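Local coordinates for Tat-secreted protein Rv2525c (Mycobacterium tuberculosis, PDB 4PMQ), which may act as a peptidoglycan hydrolase with glycosidase activity, and hydrolyses p-nitrophenyl esters in vitro, with a preference for the butyrate, at residues A[10-15]-A[187-192]; A[28-34]-A[62-68]; A[106-112]-A[158-164]. The contacts are given in a common frame with arbitrary orientation. Residue numbers count along the deposited sequence, not the author numbering.

Contact 1. Residues A[10-15]-A[187-192]; sequences YAAGVI and VGGVGV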
loop_
_atom_site.group_PDB
_atom_site.type_symbol
_atom_site.label_atom_id
_atom_site.label_comp_id
_atom_site.label_asym_id
_atom_site.label_seq_id
_atom_site.Cartn_x
_atom_site.Cartn_y
_atom_site.Cartn_z
ATOM N N TYR A 10 -1.828 -4.961 7.682
ATOM C CA TYR A 10 -2.422 -4.754 9.009
ATOM C C TYR A 10 -1.949 -3.456 9.589
ATOM O O TYR A 10 -0.790 -3.089 9.377
ATOM C CB TYR A 10 -2.040 -5.905 9.965
ATOM C CG TYR A 10 -0.626 -6.422 9.782
ATOM C CD1 TYR A 10 -0.331 -7.370 8.805
ATOM C CD2 TYR A 10 0.415 -5.979 10.601
ATOM C CE1 TYR A 10 0.962 -7.855 8.631
ATOM C CE2 TYR A 10 1.716 -6.482 10.456
ATOM C CZ TYR A 10 1.981 -7.407 9.455
ATOM O OH TYR A 10 3.228 -7.924 9.247
ATOM N N ALA A 11 -2.829 -2.785 10.334
ATOM C CA ALA A 11 -2.507 -1.502 10.963
ATOM C C ALA A 11 -2.496 -1.569 12.487
ATOM O O ALA A 11 -1.889 -0.683 13.108
ATOM C CB ALA A 11 -3.532 -0.456 10.530
ATOM N N ALA A 12 -3.200 -2.549 13.104
ATOM C CA ALA A 12 -3.415 -2.550 14.553
ATOM C C ALA A 12 -2.210 -2.932 15.405
ATOM O O ALA A 12 -2.224 -2.678 16.602
ATOM C CB ALA A 12 -4.592 -3.444 14.930
ATOM N N GLY A 13 -1.181 -3.516 14.809
ATOM C CA GLY A 13 -0.031 -3.942 15.593
ATOM C C GLY A 13 1.075 -4.524 14.745
ATOM O O GLY A 13 0.977 -4.574 13.514
ATOM N N VAL A 14 2.162 -4.903 15.409
ATOM C CA VAL A 14 3.328 -5.484 14.750
ATOM C C VAL A 14 3.284 -6.977 14.998
ATOM O O VAL A 14 3.158 -7.393 16.143
ATOM C CB VAL A 14 4.650 -4.849 15.262
ATOM C CG1 VAL A 14 5.864 -5.534 14.649
ATOM C CG2 VAL A 14 4.676 -3.343 14.978
ATOM N N ILE A 15 3.422 -7.779 13.949
ATOM C CA ILE A 15 3.363 -9.225 14.146
ATOM C C ILE A 15 4.745 -9.853 14.029
ATOM O O ILE A 15 5.430 -9.592 13.037
ATOM C CB ILE A 15 2.384 -9.877 13.134
ATOM C CG1 ILE A 15 0.961 -9.305 13.264
ATOM C CG2 ILE A 15 2.379 -11.437 13.233
ATOM C CD1 ILE A 15 0.096 -9.600 12.014
ATOM N N VAL A 187 -3.839 -12.733 13.157
ATOM C CA VAL A 187 -2.520 -13.375 13.234
ATOM C C VAL A 187 -1.758 -12.699 14.371
ATOM O O VAL A 187 -1.629 -11.480 14.363
ATOM C CB VAL A 187 -1.732 -13.349 11.896
ATOM C CG1 VAL A 187 -0.342 -13.987 12.057
ATOM C CG2 VAL A 187 -2.520 -14.053 10.784
ATOM N N GLY A 188 -1.289 -13.486 15.344
ATOM C CA GLY A 188 -0.586 -12.952 16.514
ATOM C C GLY A 188 -1.377 -11.881 17.254
ATOM O O GLY A 188 -0.797 -10.864 17.666
ATOM N N GLY A 189 -2.701 -12.093 17.378
ATOM C CA GLY A 189 -3.633 -11.166 18.019
ATOM C C GLY A 189 -4.001 -9.926 17.201
ATOM O O GLY A 189 -4.707 -9.039 17.691
ATOM N N VAL A 190 -3.544 -9.849 15.936
ATOM C CA VAL A 190 -3.786 -8.677 15.088
ATOM C C VAL A 190 -4.665 -9.022 13.882
ATOM O O VAL A 190 -4.376 -10.004 13.179
ATOM C CB VAL A 190 -2.414 -8.098 14.625
ATOM C CG1 VAL A 190 -2.592 -6.891 13.700
ATOM C CG2 VAL A 190 -1.519 -7.751 15.829
ATOM N N GLY A 191 -5.712 -8.221 13.649
ATOM C CA GLY A 191 -6.549 -8.384 12.457
ATOM C C GLY A 191 -5.722 -8.131 11.201
ATOM O O GLY A 191 -4.899 -7.196 11.159
ATOM N N VAL A 192 -5.866 -9.004 10.184
ATOM C CA VAL A 192 -5.098 -8.827 8.946
ATOM C C VAL A 192 -6.018 -8.908 7.742
ATOM O O VAL A 192 -7.078 -9.540 7.806
ATOM C CB VAL A 192 -3.923 -9.844 8.785
ATOM C CG1 VAL A 192 -2.924 -9.740 9.935
ATOM C CG2 VAL A 192 -4.419 -11.290 8.606
HETATM O O HOH W 1 -4.968 -4.506 11.818
HETATM O O HOH W 2 1.635 -9.509 17.525
#

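Contact 2. Residues A[28-34]-A[62-68]; sequences AIRYVSD and IVSCYQY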
loop_
_atom_site.group_PDB
_atom_site.type_symbol
_atom_site.label_atom_id
_atom_site.label_comp_id
_atom_site.label_asym_id
_atom_site.label_seq_id
_atom_site.Cartn_x
_atom_site.Cartn_y
_atom_site.Cartn_z
ATOM N N ALA A 28 4.600 -9.370 3.889
ATOM C CA ALA A 28 3.602 -8.412 4.342
ATOM C C ALA A 28 3.733 -7.096 3.586
ATOM O O ALA A 28 4.838 -6.750 3.154
ATOM C CB ALA A 28 3.775 -8.162 5.833
ATOM N N ILE A 29 2.617 -6.370 3.449
ATOM C CA ILE A 29 2.566 -5.017 2.863
ATOM C C ILE A 29 2.422 -4.137 4.072
ATOM O O ILE A 29 1.431 -4.276 4.800
ATOM C CB ILE A 29 1.403 -4.799 1.832
ATOM C CG1 ILE A 29 1.428 -5.849 0.697
ATOM C CG2 ILE A 29 1.501 -3.372 1.267
ATOM C CD1 ILE A 29 0.162 -5.985 -0.055
ATOM N N ARG A 30 3.404 -3.271 4.317
ATOM C CA ARG A 30 3.496 -2.522 5.551
ATOM C C ARG A 30 3.524 -1.008 5.351
ATOM O O ARG A 30 4.047 -0.495 4.356
ATOM C CB ARG A 30 4.765 -3.004 6.300
ATOM C CG ARG A 30 4.700 -4.507 6.683
ATOM C CD ARG A 30 3.617 -4.784 7.723
ATOM N NE ARG A 30 4.041 -4.181 8.979
ATOM C CZ ARG A 30 3.498 -3.105 9.540
ATOM N NH1 ARG A 30 2.423 -2.527 8.997
ATOM N NH2 ARG A 30 4.023 -2.597 10.654
ATOM N N TYR A 31 2.970 -0.283 6.347
ATOM C CA TYR A 31 2.810 1.149 6.269
ATOM C C TYR A 31 4.070 1.934 6.506
ATOM O O TYR A 31 4.705 1.817 7.566
ATOM C CB TYR A 31 1.785 1.602 7.315
ATOM C CG TYR A 31 0.398 1.112 7.011
ATOM C CD1 TYR A 31 -0.379 1.728 6.031
ATOM C CD2 TYR A 31 -0.138 0.015 7.683
ATOM C CE1 TYR A 31 -1.669 1.300 5.756
ATOM C CE2 TYR A 31 -1.432 -0.434 7.408
ATOM C CZ TYR A 31 -2.194 0.222 6.447
ATOM O OH TYR A 31 -3.475 -0.184 6.157
ATOM N N VAL A 32 4.342 2.843 5.570
ATOM C CA VAL A 32 5.421 3.816 5.728
ATOM C C VAL A 32 4.738 5.184 5.987
ATOM O O VAL A 32 5.030 6.188 5.343
ATOM C CB VAL A 32 6.427 3.813 4.548
ATOM C CG1 VAL A 32 7.235 2.512 4.544
ATOM C CG2 VAL A 32 5.736 4.030 3.186
ATOM N N SER A 33 3.816 5.190 6.964
ATOM C CA SER A 33 3.006 6.356 7.340
ATOM C C SER A 33 2.935 6.568 8.833
ATOM O O SER A 33 3.070 5.633 9.617
ATOM C CB SER A 33 1.575 6.165 6.856
ATOM O OG SER A 33 1.532 5.917 5.474
ATOM N N ASP A 34 2.668 7.813 9.226
ATOM C CA ASP A 34 2.459 8.179 10.619
ATOM C C ASP A 34 1.060 7.771 11.042
ATOM O O ASP A 34 0.208 7.473 10.194
ATOM C CB ASP A 34 2.630 9.695 10.792
ATOM C CG ASP A 34 4.055 10.170 10.543
ATOM O OD1 ASP A 34 4.980 9.670 11.221
ATOM O OD2 ASP A 34 4.242 11.028 9.667
ATOM N N ILE A 62 8.814 -8.005 1.742
ATOM C CA ILE A 62 8.264 -6.769 2.304
ATOM C C ILE A 62 7.853 -5.885 1.159
ATOM O O ILE A 62 8.593 -5.780 0.172
ATOM C CB ILE A 62 9.280 -6.020 3.230
ATOM C CG1 ILE A 62 9.870 -6.973 4.299
ATOM C CG2 ILE A 62 8.632 -4.756 3.888
ATOM C CD1 ILE A 62 11.114 -6.448 5.061
ATOM N N VAL A 63 6.723 -5.195 1.324
ATOM C CA VAL A 63 6.215 -4.229 0.354
ATOM C C VAL A 63 5.778 -3.000 1.137
ATOM O O VAL A 63 5.158 -3.159 2.187
ATOM C CB VAL A 63 5.047 -4.804 -0.494
ATOM C CG1 VAL A 63 4.487 -3.737 -1.433
ATOM C CG2 VAL A 63 5.511 -6.021 -1.305
ATOM N N SER A 64 6.002 -1.801 0.595
ATOM C CA SER A 64 5.612 -0.581 1.311
ATOM C C SER A 64 4.318 0.036 0.780
ATOM O O SER A 64 4.120 0.115 -0.434
ATOM C CB SER A 64 6.705 0.477 1.202
ATOM O OG SER A 64 7.895 0.095 1.869
ATOM N N CYS A 65 3.465 0.528 1.699
ATOM C CA CYS A 65 2.275 1.250 1.290
ATOM C C CYS A 65 2.112 2.463 2.180
ATOM O O CYS A 65 2.674 2.520 3.277
ATOM C CB CYS A 65 1.035 0.366 1.322
ATOM S SG CYS A 65 0.563 -0.167 2.981
ATOM N N TYR A 66 1.382 3.430 1.698
ATOM C CA TYR A 66 1.212 4.671 2.440
ATOM C C TYR A 66 -0.241 5.002 2.601
ATOM O O TYR A 66 -0.935 5.122 1.597
ATOM C CB TYR A 66 1.909 5.830 1.692
ATOM C CG TYR A 66 1.897 7.124 2.472
ATOM C CD1 TYR A 66 0.771 7.956 2.473
ATOM C CD2 TYR A 66 3.001 7.513 3.227
ATOM C CE1 TYR A 66 0.733 9.123 3.234
ATOM C CE2 TYR A 66 2.972 8.675 4.008
ATOM C CZ TYR A 66 1.834 9.472 4.009
ATOM O OH TYR A 66 1.808 10.635 4.730
ATOM N N GLN A 67 -0.675 5.247 3.828
ATOM C CA GLN A 67 -2.017 5.775 4.098
ATOM C C GLN A 67 -1.960 6.502 5.406
ATOM O O GLN A 67 -1.707 5.881 6.439
ATOM C CB GLN A 67 -3.113 4.707 4.122
ATOM C CG GLN A 67 -4.500 5.380 4.236
ATOM C CD GLN A 67 -5.691 4.483 4.143
ATOM O OE1 GLN A 67 -5.615 3.336 3.706
ATOM N NE2 GLN A 67 -6.845 5.034 4.495
ATOM N N TYR A 68 -2.193 7.803 5.361
ATOM C CA TYR A 68 -2.182 8.591 6.583
ATOM C C TYR A 68 -3.622 8.882 7.016
ATOM O O TYR A 68 -4.026 8.449 8.090
ATOM C CB TYR A 68 -1.364 9.884 6.419
ATOM C CG TYR A 68 -1.448 10.787 7.637
ATOM C CD1 TYR A 68 -0.693 10.525 8.782
ATOM C CD2 TYR A 68 -2.258 11.920 7.637
ATOM C CE1 TYR A 68 -0.775 11.353 9.912
ATOM C CE2 TYR A 68 -2.354 12.747 8.759
ATOM C CZ TYR A 68 -1.586 12.482 9.881
ATOM O OH TYR A 68 -1.692 13.331 10.970
HETATM O O HOH W 3 -2.632 7.110 10.016
HETATM O O HOH W 4 2.596 9.987 7.341
#

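Contact 3. Residues A[106-112]-A[158-164]; sequences YASIDDN and YFWQHNW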
loop_
_atom_site.group_PDB
_atom_site.type_symbol
_atom_site.label_atom_id
_atom_site.label_comp_id
_atom_site.label_asym_id
_atom_site.label_seq_id
_atom_site.Cartn_x
_atom_site.Cartn_y
_atom_site.Cartn_z
ATOM N N TYR A 106 3.339 2.071 -2.398
ATOM C CA TYR A 106 1.948 2.093 -2.865
ATOM C C TYR A 106 1.158 3.184 -2.141
ATOM O O TYR A 106 0.815 2.996 -0.967
ATOM C CB TYR A 106 1.284 0.740 -2.618
ATOM C CG TYR A 106 1.701 -0.336 -3.594
ATOM C CD1 TYR A 106 2.864 -1.080 -3.395
ATOM C CD2 TYR A 106 0.911 -0.644 -4.701
ATOM C CE1 TYR A 106 3.237 -2.094 -4.286
ATOM C CE2 TYR A 106 1.242 -1.700 -5.559
ATOM C CZ TYR A 106 2.415 -2.404 -5.365
ATOM O OH TYR A 106 2.711 -3.459 -6.218
ATOM N N ALA A 107 0.908 4.321 -2.822
ATOM C CA ALA A 107 0.080 5.432 -2.311
ATOM C C ALA A 107 -1.385 4.966 -2.268
ATOM O O ALA A 107 -1.881 4.391 -3.256
ATOM C CB ALA A 107 0.243 6.650 -3.199
ATOM N N SER A 108 -2.096 5.222 -1.144
ATOM C CA SER A 108 -3.464 4.725 -1.029
ATOM C C SER A 108 -4.567 5.681 -1.471
ATOM O O SER A 108 -4.600 6.871 -1.100
ATOM C CB SER A 108 -3.750 4.297 0.402
ATOM O OG SER A 108 -2.812 3.292 0.733
ATOM N N ILE A 109 -5.501 5.108 -2.250
ATOM C CA ILE A 109 -6.739 5.721 -2.704
ATOM C C ILE A 109 -7.797 4.809 -2.053
ATOM O O ILE A 109 -8.351 3.942 -2.727
ATOM C CB ILE A 109 -6.906 5.894 -4.236
ATOM C CG1 ILE A 109 -5.679 6.589 -4.930
ATOM C CG2 ILE A 109 -8.236 6.635 -4.535
ATOM C CD1 ILE A 109 -5.250 7.932 -4.386
ATOM N N ASP A 110 -7.994 4.954 -0.705
ATOM C CA ASP A 110 -8.880 4.126 0.105
ATOM C C ASP A 110 -10.319 4.645 -0.011
ATOM O O ASP A 110 -10.963 5.018 0.968
ATOM C CB ASP A 110 -8.354 4.158 1.569
ATOM C CG ASP A 110 -9.108 3.244 2.510
ATOM O OD1 ASP A 110 -9.642 2.204 2.034
ATOM O OD2 ASP A 110 -9.214 3.590 3.706
ATOM N N ASP A 111 -10.792 4.717 -1.257
ATOM C CA ASP A 111 -12.074 5.290 -1.648
ATOM C C ASP A 111 -12.550 4.693 -2.964
ATOM O O ASP A 111 -11.789 3.993 -3.664
ATOM C CB ASP A 111 -11.880 6.826 -1.825
ATOM C CG ASP A 111 -11.948 7.589 -0.518
ATOM O OD1 ASP A 111 -13.031 7.598 0.109
ATOM O OD2 ASP A 111 -10.912 8.149 -0.107
ATOM N N ASN A 112 -13.789 5.030 -3.322
ATOM C CA ASN A 112 -14.448 4.628 -4.562
ATOM C C ASN A 112 -14.799 5.933 -5.284
ATOM O O ASN A 112 -15.949 6.410 -5.215
ATOM C CB ASN A 112 -15.689 3.755 -4.257
ATOM C CG ASN A 112 -16.394 3.348 -5.527
ATOM O OD1 ASN A 112 -15.792 3.401 -6.606
ATOM N ND2 ASN A 112 -17.681 2.955 -5.419
ATOM N N TYR A 158 3.033 0.547 -10.327
ATOM C CA TYR A 158 2.578 -0.648 -9.599
ATOM C C TYR A 158 1.141 -0.436 -9.170
ATOM O O TYR A 158 0.748 0.669 -8.785
ATOM C CB TYR A 158 3.456 -0.934 -8.381
ATOM C CG TYR A 158 4.852 -1.413 -8.730
ATOM C CD1 TYR A 158 5.127 -2.770 -8.837
ATOM C CD2 TYR A 158 5.909 -0.508 -8.886
ATOM C CE1 TYR A 158 6.407 -3.231 -9.146
ATOM C CE2 TYR A 158 7.195 -0.957 -9.221
ATOM C CZ TYR A 158 7.439 -2.326 -9.321
ATOM O OH TYR A 158 8.686 -2.840 -9.595
ATOM N N PHE A 159 0.342 -1.527 -9.228
ATOM C CA PHE A 159 -1.080 -1.404 -8.935
ATOM C C PHE A 159 -1.529 -2.504 -7.973
ATOM O O PHE A 159 -1.253 -3.685 -8.181
ATOM C CB PHE A 159 -1.856 -1.461 -10.270
ATOM C CG PHE A 159 -1.406 -0.360 -11.202
ATOM C CD1 PHE A 159 -1.785 0.963 -10.974
ATOM C CD2 PHE A 159 -0.502 -0.621 -12.231
ATOM C CE1 PHE A 159 -1.309 1.996 -11.784
ATOM C CE2 PHE A 159 -0.017 0.422 -13.042
ATOM C CZ PHE A 159 -0.416 1.724 -12.803
ATOM N N TRP A 160 -2.208 -2.101 -6.907
ATOM C CA TRP A 160 -2.695 -3.014 -5.878
ATOM C C TRP A 160 -4.185 -2.812 -5.785
ATOM O O TRP A 160 -4.639 -1.735 -5.390
ATOM C CB TRP A 160 -1.980 -2.706 -4.541
ATOM C CG TRP A 160 -2.487 -3.446 -3.338
ATOM C CD1 TRP A 160 -3.240 -4.586 -3.312
ATOM C CD2 TRP A 160 -2.230 -3.100 -1.969
ATOM N NE1 TRP A 160 -3.481 -4.966 -2.008
ATOM C CE2 TRP A 160 -2.871 -4.069 -1.163
ATOM C CE3 TRP A 160 -1.490 -2.078 -1.347
ATOM C CZ2 TRP A 160 -2.886 -3.990 0.235
ATOM C CZ3 TRP A 160 -1.512 -1.994 0.037
ATOM C CH2 TRP A 160 -2.167 -2.965 0.816
ATOM N N GLN A 161 -4.948 -3.809 -6.270
ATOM C CA GLN A 161 -6.389 -3.656 -6.348
ATOM C C GLN A 161 -7.106 -3.887 -5.038
ATOM O O GLN A 161 -6.866 -4.916 -4.385
ATOM C CB GLN A 161 -6.970 -4.621 -7.395
ATOM C CG GLN A 161 -8.495 -4.475 -7.545
ATOM C CD GLN A 161 -9.022 -5.481 -8.546
ATOM O OE1 GLN A 161 -8.367 -5.743 -9.552
ATOM N NE2 GLN A 161 -10.159 -6.108 -8.247
ATOM N N HIS A 162 -8.057 -2.980 -4.708
ATOM C CA HIS A 162 -9.025 -3.211 -3.616
ATOM C C HIS A 162 -10.398 -3.401 -4.267
ATOM O O HIS A 162 -10.585 -3.046 -5.432
ATOM C CB HIS A 162 -9.046 -2.168 -2.491
ATOM C CG HIS A 162 -9.519 -0.791 -2.843
ATOM N ND1 HIS A 162 -10.867 -0.522 -3.107
ATOM C CD2 HIS A 162 -8.840 0.378 -2.814
ATOM C CE1 HIS A 162 -10.954 0.795 -3.240
ATOM N NE2 HIS A 162 -9.764 1.383 -3.072
ATOM N N ASN A 163 -11.345 -3.969 -3.542
ATOM C CA ASN A 163 -12.630 -4.340 -4.138
ATOM C C ASN A 163 -13.794 -3.347 -3.911
ATOM O O ASN A 163 -14.929 -3.643 -4.301
ATOM C CB ASN A 163 -13.007 -5.718 -3.614
ATOM C CG ASN A 163 -12.128 -6.791 -4.221
ATOM O OD1 ASN A 163 -11.355 -6.540 -5.180
ATOM N ND2 ASN A 163 -12.254 -8.008 -3.711
ATOM N N TRP A 164 -13.524 -2.177 -3.344
ATOM C CA TRP A 164 -14.587 -1.209 -3.122
ATOM C C TRP A 164 -14.767 -0.416 -4.403
ATOM O O TRP A 164 -14.036 0.557 -4.628
ATOM C CB TRP A 164 -14.232 -0.320 -1.923
ATOM C CG TRP A 164 -15.266 0.732 -1.625
ATOM C CD1 TRP A 164 -16.574 0.752 -2.034
ATOM C CD2 TRP A 164 -15.079 1.905 -0.823
ATOM N NE1 TRP A 164 -17.192 1.900 -1.583
ATOM C CE2 TRP A 164 -16.318 2.585 -0.775
ATOM C CE3 TRP A 164 -13.992 2.425 -0.097
ATOM C CZ2 TRP A 164 -16.472 3.808 -0.099
ATOM C CZ3 TRP A 164 -14.173 3.592 0.630
ATOM C CH2 TRP A 164 -15.400 4.272 0.619
HETATM O O HOH W 5 -19.279 3.854 -3.076
#

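Contact 1. Residues A[10-15]-A[187-192]
Tyr10 opens the loop that follows strand 6-9 and lies against the start of strand 190-197. Its CA-to-CB bond points toward 187-192: Tyr10 CB sits 3.4 Å from Gly191 O and 3.9 Å from Val190 CG1, and ring atom Tyr10 CD1 reaches Val192 CG1 at 3.7 Å, while the end of the side chain leads away. Beyond Ala11, the methyl group of Ala12 grazes Val190 (Ala12 CB to Val190 CG1, 4.2 Å). A water bridges the backbones here, accepting from Ala12 N (2.9 Å) and donating to Gly191 O (2.8 Å). No direct hydrogen bond joins the segments, so apolar contacts and solvent hold them together. Gly13 N lies 3.8 Å from Val190 CG1; a side chain at Gly13 would crowd the valine. Val14 points away, but a second water lies close to both Val14 O (3.0 Å) and Gly188 O (2.8 Å). Ile15 closes the segment, packing Ile15 CG2 on Val187 CG1 (3.9 Å), Ile15 CG1 on Val190 CB (3.8 Å) and Ile15 CD1 on Val192 CG1 (3.7 Å). The three valines belong to a beta hairpin whose type I' turn, Val187 to Val190, has glycines at its two central positions, both with positive phi; Val187 N to Val190 O (2.8 Å) and Val190 N to Val187 O (3.0 Å) close it. The loop is thus packed against a hairpin tip: Tyr10 and Ile15 also touch Ile20 of helix 17-22, Tyr10 meets Ala28 and Arg30 of strand 27-31, and Glu51 of helix 49-57 contacts Tyr10 and Val14.

Contact 2. Residues A[28-34]-A[62-68]
Four backbone hydrogen bonds join the two parallel strands: Arg30 N to Val63 O (2.8 Å), Cys65 N to Arg30 O (2.9 Å), Val32 N to Cys65 O (2.9 Å) and Val63 N to Ala28 O (3.1 Å). Past the strand ends a side chain continues the pairing, with Gln67 N donating to Ser33 OG at 2.8 Å. Two waters follow: one donates to Asp34 O (2.9 Å) and Tyr68 O (2.7 Å), the other links Asp34 N (2.9 Å) and Asp34 OD2 (3.0 Å) to Tyr66 OH (2.8 Å), which also hydrogen-bonds to His86 ND1. Asp34 also forms a salt bridge with Arg89, as Arg30 does with Glu51. Strand 27-31, helix 49-57 and strand 61-66 make a beta-alpha-beta unit, the repeating element of the TIM-barrel-like fold of this glycoside hydrolase-like family. On the sheet face bearing Ile29, Tyr31, Val63 and Cys65, Ile29 CG1 packs on Val63 CB (4.0 Å) and Ile29 CG2 on Cys65 SG (3.8 Å). That sulfur lies over the Tyr31 ring, Cys65 SG being 4.1 Å from its centroid, and Tyr31 OH hydrogen-bonds to bound glycerol and tartrate. The other face carries Ala28, Arg30, Ile62 and Ser64, where Ile62 meets helix 49-57. Farther along, Ser33 CB makes a CH-pi contact with the Tyr66 ring, 4.2 Å from its centroid, and Asp34 CB touches Tyr68 CE1 at 3.9 Å.

Contact 3. Residues A[106-112]-A[158-164]
A histidine side chain hydrogen-bonds across the segments: His162 NE2 donates to Ile109 O at 2.9 Å, while His162 ND1 accepts from Trp164 N (3.1 Å), so the ring braces both loops. Asp110, just beyond that carbonyl, is the centre of an inverse gamma turn. Trp164 then lies along the first loop, with Asn112 CB over its five-membered ring, 3.6 Å from the centroid in a CH-pi contact; a water accepts from Asn112 ND2 (3.0 Å) and Trp164 NE1 (3.2 Å). At the buried end, the edge of Trp160 faces the Tyr106 ring (T-shaped, planes at 86°), and Tyr106 CE2 meets Trp160 CB at 3.5 Å. The strand axes are 8.0 Å apart because strand 138-142 runs between them in the sheet. Tyr106 and Trp160 pack within the barrel, His162 and Trp164 past the C-terminal strand ends, where TIM-barrel enzymes place their active sites; tartrate near Asp110 and glycerol near Trp160 are consistent with a pocket.

In the fold
All three contacts reach the same curled sheet but differ in depth. The centre of contact 2 lies about 5 Å from the centre of the chain, and it joins adjacent parallel strands through main-chain hydrogen bonds; contact 1, its centre about 16 Å from that of the chain yet largely buried, relies on apolar packing and water between a loop and a hairpin. Contact 3 is partly buried, pairing an aromatic interior with exposed loops. Ala11 CB of contact 1 lies 3.8 Å from Tyr31 CE2 of contact 2, whose Tyr66 N lies 2.8 Å from Tyr106 O of contact 3, a probable hydrogen bond between neighbouring strands. Contacts 1 and 3 do not touch. In sequence, 10-15 and 187-192 enclose both other contacts.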